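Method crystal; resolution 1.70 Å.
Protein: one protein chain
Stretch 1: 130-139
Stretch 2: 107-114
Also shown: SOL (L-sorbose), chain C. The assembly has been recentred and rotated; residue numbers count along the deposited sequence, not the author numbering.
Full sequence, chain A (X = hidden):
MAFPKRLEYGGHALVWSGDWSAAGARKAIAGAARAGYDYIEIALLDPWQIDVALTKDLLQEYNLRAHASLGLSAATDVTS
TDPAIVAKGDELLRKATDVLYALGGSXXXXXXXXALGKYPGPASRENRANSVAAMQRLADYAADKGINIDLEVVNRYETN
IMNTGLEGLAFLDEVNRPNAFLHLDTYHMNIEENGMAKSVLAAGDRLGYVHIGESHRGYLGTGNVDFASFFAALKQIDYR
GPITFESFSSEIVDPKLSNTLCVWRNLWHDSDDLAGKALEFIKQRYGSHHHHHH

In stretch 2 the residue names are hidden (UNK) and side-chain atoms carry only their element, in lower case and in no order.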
# COMPACT_ATOMS: atom_id res chain seq x y z
N ASN A 130 -13.67 18.32 -10.18
CA ASN A 130 -12.78 19.43 -9.74
C ASN A 130 -11.34 19.11 -10.16
O ASN A 130 -10.64 20.01 -10.65
CB ASN A 130 -12.93 19.68 -8.24
CG ASN A 130 -14.28 20.28 -7.90
OD1 ASN A 130 -15.02 20.69 -8.79
ND2 ASN A 130 -14.62 20.31 -6.61
N SER A 131 -10.90 17.87 -9.99
CA SER A 131 -9.53 17.42 -10.37
C SER A 131 -9.32 17.58 -11.88
O SER A 131 -8.33 18.18 -12.31
CB SER A 131 -9.33 15.99 -9.96
OG SER A 131 -7.96 15.65 -10.09
N VAL A 132 -10.27 17.10 -12.68
CA VAL A 132 -10.21 17.22 -14.17
C VAL A 132 -10.06 18.70 -14.54
O VAL A 132 -9.17 19.04 -15.37
CB VAL A 132 -11.45 16.60 -14.83
CG1 VAL A 132 -11.52 16.94 -16.31
CG2 VAL A 132 -11.48 15.10 -14.64
N ALA A 133 -10.90 19.57 -13.99
CA ALA A 133 -10.91 21.01 -14.33
C ALA A 133 -9.56 21.62 -13.95
O ALA A 133 -9.01 22.39 -14.74
CB ALA A 133 -12.06 21.70 -13.65
N ALA A 134 -9.06 21.28 -12.76
CA ALA A 134 -7.76 21.79 -12.25
C ALA A 134 -6.65 21.38 -13.22
O ALA A 134 -5.73 22.19 -13.46
CB ALA A 134 -7.49 21.28 -10.86
N MET A 135 -6.71 20.16 -13.75
CA MET A 135 -5.61 19.67 -14.62
C MET A 135 -5.73 20.34 -16.00
O MET A 135 -4.69 20.55 -16.65
CB MET A 135 -5.61 18.15 -14.74
CG MET A 135 -5.23 17.47 -13.43
SD MET A 135 -3.62 17.97 -12.74
CE MET A 135 -4.09 19.39 -11.75
N GLN A 136 -6.94 20.71 -16.42
CA GLN A 136 -7.10 21.53 -17.64
C GLN A 136 -6.44 22.89 -17.44
O GLN A 136 -5.71 23.32 -18.34
CB GLN A 136 -8.57 21.66 -18.02
CG GLN A 136 -9.18 20.34 -18.44
CD GLN A 136 -10.66 20.44 -18.65
OE1 GLN A 136 -11.35 21.23 -18.01
NE2 GLN A 136 -11.18 19.61 -19.54
N ARG A 137 -6.72 23.56 -16.33
CA ARG A 137 -6.17 24.92 -16.07
C ARG A 137 -4.64 24.82 -15.99
O ARG A 137 -3.95 25.69 -16.57
CB ARG A 137 -6.79 25.53 -14.81
CG ARG A 137 -8.29 25.76 -14.90
CD ARG A 137 -8.80 26.63 -13.76
NE ARG A 137 -8.61 26.03 -12.45
CZ ARG A 137 -9.43 25.16 -11.88
NH1 ARG A 137 -10.52 24.76 -12.51
NH2 ARG A 137 -9.17 24.68 -10.68
N LEU A 138 -4.11 23.80 -15.30
CA LEU A 138 -2.65 23.63 -15.15
C LEU A 138 -2.03 23.32 -16.51
O LEU A 138 -1.02 23.93 -16.85
CB LEU A 138 -2.35 22.50 -14.16
CG LEU A 138 -0.87 22.12 -14.06
CD1 LEU A 138 -0.03 23.33 -13.66
CD2 LEU A 138 -0.68 20.97 -13.09
N ALA A 139 -2.60 22.38 -17.27
CA ALA A 139 -2.08 22.03 -18.61
C ALA A 139 -1.96 23.30 -19.46
O ALA A 139 -0.94 23.47 -20.16
CB ALA A 139 -2.95 20.99 -19.26
N UNK A 107 9.11 18.75 -17.65
CA UNK A 107 8.15 17.75 -17.10
C UNK A 107 7.81 18.09 -15.65
O UNK A 107 8.73 18.12 -14.81
o UNK A 107 8.16 15.68 -20.78
c UNK A 107 9.10 15.93 -18.60
c UNK A 107 7.93 15.70 -19.54
c UNK A 107 8.72 16.34 -17.19
o UNK A 107 6.78 15.53 -19.05
N UNK A 108 6.52 18.35 -15.38
CA UNK A 108 5.98 18.44 -14.01
C UNK A 108 5.14 17.19 -13.78
O UNK A 108 4.16 17.00 -14.51
c UNK A 108 4.49 19.83 -12.46
c UNK A 108 3.48 20.96 -12.41
c UNK A 108 5.13 19.70 -13.84
c UNK A 108 5.57 20.03 -11.42
N UNK A 109 5.55 16.32 -12.86
CA UNK A 109 4.93 14.99 -12.70
C UNK A 109 4.60 14.72 -11.23
O UNK A 109 4.77 15.62 -10.39
s UNK A 109 7.35 13.62 -12.39
c UNK A 109 5.82 13.91 -13.31
N UNK A 110 4.06 13.54 -10.94
CA UNK A 110 3.68 13.16 -9.58
C UNK A 110 2.19 13.34 -9.32
O UNK A 110 1.39 13.36 -10.27
N UNK A 111 1.84 13.43 -8.05
CA UNK A 111 0.43 13.48 -7.60
C UNK A 111 0.01 14.95 -7.59
O UNK A 111 -0.11 15.56 -6.51
c UNK A 111 0.26 12.76 -6.25
c UNK A 111 -1.20 12.78 -5.80
c UNK A 111 0.76 11.33 -6.36
N UNK A 112 -0.20 15.50 -8.79
CA UNK A 112 -0.46 16.95 -9.00
C UNK A 112 -1.97 17.19 -9.06
O UNK A 112 -2.35 18.36 -9.17
c UNK A 112 -0.08 16.59 -11.49
c UNK A 112 0.49 17.14 -12.78
c UNK A 112 1.76 17.53 -10.04
c UNK A 112 0.26 17.45 -10.27
N UNK A 113 -2.79 16.14 -9.01
CA UNK A 113 -4.24 16.20 -9.29
C UNK A 113 -5.06 16.00 -8.00
O UNK A 113 -6.29 16.03 -8.07
c UNK A 113 -4.60 15.14 -10.34
c UNK A 113 -4.53 11.70 -8.75
o UNK A 113 -2.90 9.98 -8.77
c UNK A 113 -4.95 12.96 -9.15
c UNK A 113 -2.91 13.28 -10.33
c UNK A 113 -2.49 12.01 -9.96
c UNK A 113 -3.30 11.23 -9.15
c UNK A 113 -4.15 13.76 -9.95
N UNK A 114 -4.39 15.82 -6.87
CA UNK A 114 -5.07 15.64 -5.55
C UNK A 114 -4.06 15.75 -4.41
O UNK A 114 -2.85 15.88 -4.68
s UNK A 114 -4.59 12.90 -5.39
c UNK A 114 -5.75 14.28 -5.49
C1 SOL C . 4.70 8.77 -4.16
O1 SOL C . 4.44 7.49 -3.64
C2 SOL C . 5.50 8.71 -5.42
O2 SOL C . 5.53 7.69 -6.09
C3 SOL C . 6.33 9.93 -5.82
O3 SOL C . 6.66 9.89 -7.19
C4 SOL C . 5.60 11.23 -5.48
O4 SOL C . 4.37 11.28 -6.21
C5 SOL C . 6.41 12.48 -5.80
O5 SOL C . 5.58 13.63 -5.63
C6 SOL C . 7.64 12.64 -4.94
O6 SOL C . 8.37 13.81 -5.32

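Position 107 carries three side-chain carbons in an unbranched run, the third bearing two oxygens, which is a carboxylate on a two-carbon spacer. No atom of it comes near the helix, and both oxygens are hydrogen-bonded elsewhere in the structure. The residue is Glu 107.

Position 108 has four side-chain carbons and no heteroatom, forked at the second carbon. Its CA-to-CB bond points toward the helix, and one terminal methyl lies 4.2 Å from Leu 138 CD2. A fork one carbon beyond CB identifies Leu 108, and the methyl in contact is CD2.

Position 109 shows one carbon followed by one sulfur. This is Cys 109, whose side chain is out of reach of the helix.

Position 110 has no side-chain atoms. Its phi/psi of 99°/-160° would jam a CB against the carbonyl O of the residue before, and an ideal CB would also lie 3.1 Å from O5 of the sorbose. This is Gly 110.

Position 111 has three carbons, the first carrying the other two. Branching at CB with no extension gives Val 111. It makes no contact with the helix; instead its CG2 lies 3.6 Å from O4 of the sorbose.

Position 112 also has four carbons, but here the fork is at the first and one arm is two carbons long, which separates it from position 108 and names Ile 112. Its longer arm meets the helix: CD1 is 4.0 Å from Leu 138 CD2, and CG1 is 4.0 Å from Met 135 SD.

Position 113 has one carbon, then a six-carbon ring bearing one oxygen, so it is Tyr 113. Its CB lies 3.8 Å from Met 135 SD and 3.4 Å from Ser 131 OG, while the ring end leads away and its OH is hydrogen-bonded elsewhere in the structure.

Position 114 repeats the pattern of one carbon and one sulfur. It is Cys 114, with a side chain no closer than 5.3 Å to the helix.

The contact uses Ser 131, Met 135 and Leu 138, spaced four and three residues apart so that they recur on one side of the helix. At one end, Ser 131 OG donates a hydrogen bond to Tyr 113 O at 2.6 Å, where the CA atoms of the two residues are 5.5 Å apart. Beyond it the packing is apolar. Met 135 CE sits 3.3 Å from Ile 112 O, which finds no polar partner in the model. In all, 244 Å² is buried, summed over both sides.

Stretch 2 (107-114) ELCGVIYC
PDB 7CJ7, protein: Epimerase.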